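Long-range contact in mandelate racemase/muconate lactonizing protein (Paenibacillus sp., PDB 3V5C), which probably dehydrates galacturonate as a magnesium-dependent, enolase-fold acid-sugar dehydratase: residues A[302-313]-A[329-338]. The protein carries 1 engineered substitution. Numbering follows the deposited sequence. Where two conformers were deposited one is given.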
loop_
_atom_site.group_PDB
_atom_site.type_symbol
_atom_site.label_atom_id
_atom_site.label_comp_id
_atom_site.label_asym_id
_atom_site.label_seq_id
_atom_site.Cartn_x
_atom_site.Cartn_y
_atom_site.Cartn_z
ATOM N N ASP A 302 1.113 -4.489 -16.703
ATOM C CA ASP A 302 -0.077 -4.949 -17.439
ATOM C C ASP A 302 0.333 -5.532 -18.797
ATOM O O ASP A 302 -0.220 -6.550 -19.248
ATOM C CB ASP A 302 -1.058 -3.796 -17.698
ATOM C CG ASP A 302 -1.843 -3.352 -16.454
ATOM O OD1 ASP A 302 -1.949 -4.096 -15.459
ATOM O OD2 ASP A 302 -2.375 -2.213 -16.502
ATOM N N ALA A 303 1.296 -4.874 -19.440
ATOM C CA ALA A 303 1.741 -5.254 -20.787
ATOM C C ALA A 303 2.355 -6.653 -20.819
ATOM O O ALA A 303 2.392 -7.317 -21.866
ATOM C CB ALA A 303 2.716 -4.204 -21.328
ATOM N N HIS A 304 2.828 -7.086 -19.658
ATOM C CA HIS A 304 3.434 -8.410 -19.492
ATOM C C HIS A 304 2.511 -9.425 -18.834
ATOM O O HIS A 304 2.906 -10.573 -18.627
ATOM C CB HIS A 304 4.737 -8.295 -18.701
ATOM C CG HIS A 304 5.879 -7.761 -19.505
ATOM N ND1 HIS A 304 6.218 -6.426 -19.528
ATOM C CD2 HIS A 304 6.756 -8.388 -20.327
ATOM C CE1 HIS A 304 7.257 -6.251 -20.328
ATOM N NE2 HIS A 304 7.599 -7.425 -20.827
ATOM N N GLY A 305 1.291 -9.001 -18.505
ATOM C CA GLY A 305 0.323 -9.850 -17.842
ATOM C C GLY A 305 0.684 -10.037 -16.380
ATOM O O GLY A 305 0.235 -10.992 -15.737
ATOM N N LEU A 306 1.477 -9.113 -15.847
ATOM C CA LEU A 306 1.884 -9.192 -14.448
ATOM C C LEU A 306 0.923 -8.396 -13.564
ATOM O O LEU A 306 0.205 -7.519 -14.051
ATOM C CB LEU A 306 3.317 -8.689 -14.289
ATOM C CG LEU A 306 4.375 -9.583 -14.940
ATOM C CD1 LEU A 306 5.725 -8.861 -14.994
ATOM C CD2 LEU A 306 4.487 -10.919 -14.193
ATOM N N ARG A 307 0.929 -8.690 -12.262
ATOM C CA ARG A 307 -0.041 -8.113 -11.342
ATOM C C ARG A 307 0.595 -7.064 -10.445
ATOM O O ARG A 307 1.759 -7.182 -10.071
ATOM C CB ARG A 307 -0.641 -9.216 -10.465
ATOM C CG ARG A 307 -1.394 -10.275 -11.256
ATOM C CD ARG A 307 -1.431 -11.557 -10.464
ATOM N NE ARG A 307 -1.955 -12.669 -11.251
ATOM C CZ ARG A 307 -3.221 -13.051 -11.240
ATOM N NH1 ARG A 307 -4.107 -12.394 -10.499
ATOM N NH2 ARG A 307 -3.611 -14.085 -11.975
ATOM N N SER A 308 -0.200 -6.064 -10.080
ATOM C CA SER A 308 0.246 -4.946 -9.262
ATOM C C SER A 308 -0.447 -4.995 -7.901
ATOM O O SER A 308 -1.676 -5.027 -7.822
ATOM C CB SER A 308 -0.129 -3.622 -9.948
ATOM O OG SER A 308 0.603 -3.426 -11.155
ATOM N N ALA A 309 0.339 -4.960 -6.831
ATOM C CA ALA A 309 -0.203 -4.890 -5.481
ATOM C C ALA A 309 0.684 -3.990 -4.653
ATOM O O ALA A 309 1.560 -4.460 -3.939
ATOM C CB ALA A 309 -0.288 -6.287 -4.850
ATOM N N PRO A 310 0.487 -2.677 -4.776
ATOM C CA PRO A 310 1.361 -1.707 -4.117
ATOM C C PRO A 310 1.431 -1.925 -2.625
ATOM O O PRO A 310 0.400 -2.070 -1.953
ATOM C CB PRO A 310 0.682 -0.368 -4.409
ATOM C CG PRO A 310 -0.051 -0.613 -5.689
ATOM C CD PRO A 310 -0.559 -2.028 -5.582
ATOM N N HIS A 311 2.646 -1.968 -2.099
ATOM C CA HIS A 311 2.809 -2.096 -0.663
ATOM C C HIS A 311 2.345 -0.833 0.045
ATOM O O HIS A 311 2.556 0.300 -0.415
ATOM C CB HIS A 311 4.278 -2.390 -0.327
ATOM C CG HIS A 311 4.589 -2.323 1.133
ATOM N ND1 HIS A 311 4.912 -1.149 1.775
ATOM C CD2 HIS A 311 4.624 -3.292 2.082
ATOM C CE1 HIS A 311 5.140 -1.394 3.053
ATOM N NE2 HIS A 311 4.969 -2.685 3.265
ATOM N N CYS A 312 1.696 -1.018 1.178
ATOM C CA CYS A 312 1.391 0.109 2.025
ATOM C C CYS A 312 1.368 -0.385 3.449
ATOM O O CYS A 312 0.535 -1.206 3.817
ATOM C CB CYS A 312 0.041 0.731 1.670
ATOM S SG CYS A 312 -0.275 2.188 2.671
ATOM N N TYR A 313 2.302 0.115 4.236
ATOM C CA TYR A 313 2.320 -0.125 5.664
ATOM C C TYR A 313 3.180 0.945 6.277
ATOM O O TYR A 313 4.241 1.279 5.740
ATOM C CB TYR A 313 2.836 -1.511 6.039
ATOM C CG TYR A 313 2.438 -1.868 7.460
ATOM C CD1 TYR A 313 1.181 -2.377 7.740
ATOM C CD2 TYR A 313 3.302 -1.625 8.524
ATOM C CE1 TYR A 313 0.810 -2.696 9.046
ATOM C CE2 TYR A 313 2.936 -1.922 9.845
ATOM C CZ TYR A 313 1.691 -2.454 10.092
ATOM O OH TYR A 313 1.304 -2.758 11.386
ATOM N N VAL A 329 -4.600 0.960 -13.503
ATOM C CA VAL A 329 -3.860 -0.287 -13.685
ATOM C C VAL A 329 -4.843 -1.425 -13.873
ATOM O O VAL A 329 -5.750 -1.606 -13.055
ATOM C CB VAL A 329 -2.979 -0.562 -12.459
ATOM C CG1 VAL A 329 -2.201 -1.867 -12.628
ATOM C CG2 VAL A 329 -2.029 0.600 -12.205
ATOM N N ARG A 330 -4.696 -2.166 -14.964
ATOM C CA ARG A 330 -5.636 -3.222 -15.274
ATOM C C ARG A 330 -5.546 -4.349 -14.240
ATOM O O ARG A 330 -6.554 -4.748 -13.654
ATOM C CB ARG A 330 -5.426 -3.790 -16.685
ATOM C CG ARG A 330 -6.438 -4.899 -17.001
ATOM C CD ARG A 330 -6.361 -5.418 -18.436
ATOM N NE ARG A 330 -5.117 -6.144 -18.687
ATOM C CZ ARG A 330 -4.096 -5.660 -19.397
ATOM N NH1 ARG A 330 -4.171 -4.455 -19.940
ATOM N NH2 ARG A 330 -3.006 -6.389 -19.572
ATOM N N ASN A 331 -4.335 -4.863 -14.037
ATOM C CA ASN A 331 -4.150 -6.019 -13.173
ATOM C C ASN A 331 -3.880 -5.609 -11.715
ATOM O O ASN A 331 -2.977 -6.112 -11.079
ATOM C CB ASN A 331 -3.014 -6.902 -13.702
ATOM C CG ASN A 331 -3.339 -7.553 -15.043
ATOM O OD1 ASN A 331 -4.495 -7.726 -15.411
ATOM N ND2 ASN A 331 -2.292 -7.935 -15.774
ATOM N N PHE A 332 -4.698 -4.711 -11.191
ATOM C CA PHE A 332 -4.547 -4.243 -9.818
ATOM C C PHE A 332 -5.186 -5.287 -8.913
ATOM O O PHE A 332 -6.354 -5.655 -9.101
ATOM C CB PHE A 332 -5.265 -2.894 -9.626
ATOM C CG PHE A 332 -5.047 -2.297 -8.277
ATOM C CD1 PHE A 332 -5.882 -2.628 -7.219
ATOM C CD2 PHE A 332 -4.003 -1.421 -8.059
ATOM C CE1 PHE A 332 -5.667 -2.092 -5.966
ATOM C CE2 PHE A 332 -3.793 -0.874 -6.808
ATOM C CZ PHE A 332 -4.643 -1.209 -5.767
ATOM N N GLU A 333 -4.422 -5.759 -7.929
ATOM C CA GLU A 333 -4.872 -6.847 -7.066
ATOM C C GLU A 333 -5.701 -6.383 -5.859
ATOM O O GLU A 333 -6.879 -6.729 -5.743
ATOM C CB GLU A 333 -3.646 -7.656 -6.594
ATOM C CG GLU A 333 -3.007 -8.458 -7.700
ATOM C CD GLU A 333 -3.809 -9.681 -8.060
ATOM O OE1 GLU A 333 -4.219 -10.430 -7.145
ATOM O OE2 GLU A 333 -4.033 -9.891 -9.260
ATOM N N PHE A 334 -5.078 -5.637 -4.952
ATOM C CA PHE A 334 -5.709 -5.279 -3.683
ATOM C C PHE A 334 -5.135 -3.989 -3.132
ATOM O O PHE A 334 -3.955 -3.698 -3.325
ATOM C CB PHE A 334 -5.381 -6.306 -2.595
ATOM C CG PHE A 334 -6.028 -7.640 -2.757
ATOM C CD1 PHE A 334 -7.325 -7.847 -2.323
ATOM C CD2 PHE A 334 -5.296 -8.716 -3.228
ATOM C CE1 PHE A 334 -7.916 -9.080 -2.437
ATOM C CE2 PHE A 334 -5.888 -9.961 -3.346
ATOM C CZ PHE A 334 -7.196 -10.142 -2.940
ATOM N N VAL A 335 -5.958 -3.256 -2.394
ATOM C CA VAL A 335 -5.482 -2.237 -1.473
ATOM C C VAL A 335 -5.040 -2.936 -0.166
ATOM O O VAL A 335 -5.801 -3.695 0.428
ATOM C CB VAL A 335 -6.610 -1.225 -1.190
ATOM C CG1 VAL A 335 -6.219 -0.275 -0.059
ATOM C CG2 VAL A 335 -6.926 -0.440 -2.453
ATOM N N GLU A 336 -3.807 -2.682 0.275
ATOM C CA GLU A 336 -3.314 -3.223 1.547
ATOM C C GLU A 336 -3.845 -2.352 2.690
ATOM O O GLU A 336 -3.429 -1.200 2.846
ATOM C CB GLU A 336 -1.773 -3.259 1.541
ATOM C CG GLU A 336 -1.188 -3.813 2.815
ATOM C CD GLU A 336 0.278 -4.183 2.725
ATOM O OE1 GLU A 336 0.956 -3.797 1.745
ATOM O OE2 GLU A 336 0.764 -4.861 3.666
ATOM N N TYR A 337 -4.770 -2.901 3.488
ATOM C CA TYR A 337 -5.539 -2.101 4.456
ATOM C C TYR A 337 -5.140 -2.321 5.918
ATOM O O TYR A 337 -5.125 -3.463 6.400
ATOM C CB TYR A 337 -7.043 -2.361 4.303
ATOM C CG TYR A 337 -7.876 -1.395 5.092
ATOM C CD1 TYR A 337 -8.284 -1.695 6.389
ATOM C CD2 TYR A 337 -8.233 -0.160 4.564
ATOM C CE1 TYR A 337 -9.040 -0.805 7.123
ATOM C CE2 TYR A 337 -8.996 0.738 5.291
ATOM C CZ TYR A 337 -9.391 0.408 6.575
ATOM O OH TYR A 337 -10.153 1.294 7.318
ATOM N N ASP A 338 -4.818 -1.213 6.589
ATOM C CA ASP A 338 -4.571 -1.147 8.029
ATOM C C ASP A 338 -5.591 -0.141 8.576
ATOM O O ASP A 338 -5.741 0.950 8.029
ATOM C CB ASP A 338 -3.137 -0.641 8.259
ATOM C CG ASP A 338 -2.571 -1.005 9.626
ATOM O OD1 ASP A 338 -3.152 -1.863 10.340
ATOM O OD2 ASP A 338 -1.506 -0.430 9.966
HETATM O O HOH W 1 -2.211 -0.972 -1.321
HETATM O O HOH W 2 -1.354 -4.196 -2.341
HETATM O O HOH W 3 -1.763 -0.476 5.020
HETATM O O HOH W 4 -1.301 -3.565 11.651
#
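S308 and F332 form a single backbone bridge between 302-313 and 329-338, which run in the same direction. S308 N donates to N331 O (3.0 Å), and S308 O receives E333 N (2.8 Å). Farther along, the backbones part and water takes over: one molecule joins P310 O to F334 O, a second P310 O to E336 N, a third C312 O to E336 O. Before the bridge, the D302 carboxylate grips two successive amides, OD2 taking R330 N (2.8 Å) and OD1 taking N331 N (2.9 Å) from above its plane. With alanine in place of D302, both amides would probably lose their acceptor and the inverse gamma turn centred on N331 could shift. N331 ND2 reaches back to L306 O, the oxygen lying in the amide plane. R307 NH1 makes a salt bridge with E333 OE2 (2.8 Å) at the guanidinium edge; the E333 chain folds at chi2 (-75°), turning its carboxylate alongside R307, and Y230 holds OE1. P310 CD makes apolar contact with F332 CE2 (3.6 Å), the side chains crossing at about a right angle. A chi1 of -180° sends the extended E336 chain across to 302-313, where C312 N meets OE1 (2.9 Å) from above the carboxylate plane, while OE2 salt-bridges K168 and hydrogen-bonds T133. Strand 307-308 pairs with 281-282 and 335-337 with 126-135, so this partly water-bridged seam joins the last barrel strands, linked through helix 317-325 in a beta-alpha-beta crossover, and closes the enolase-fold TIM-type barrel.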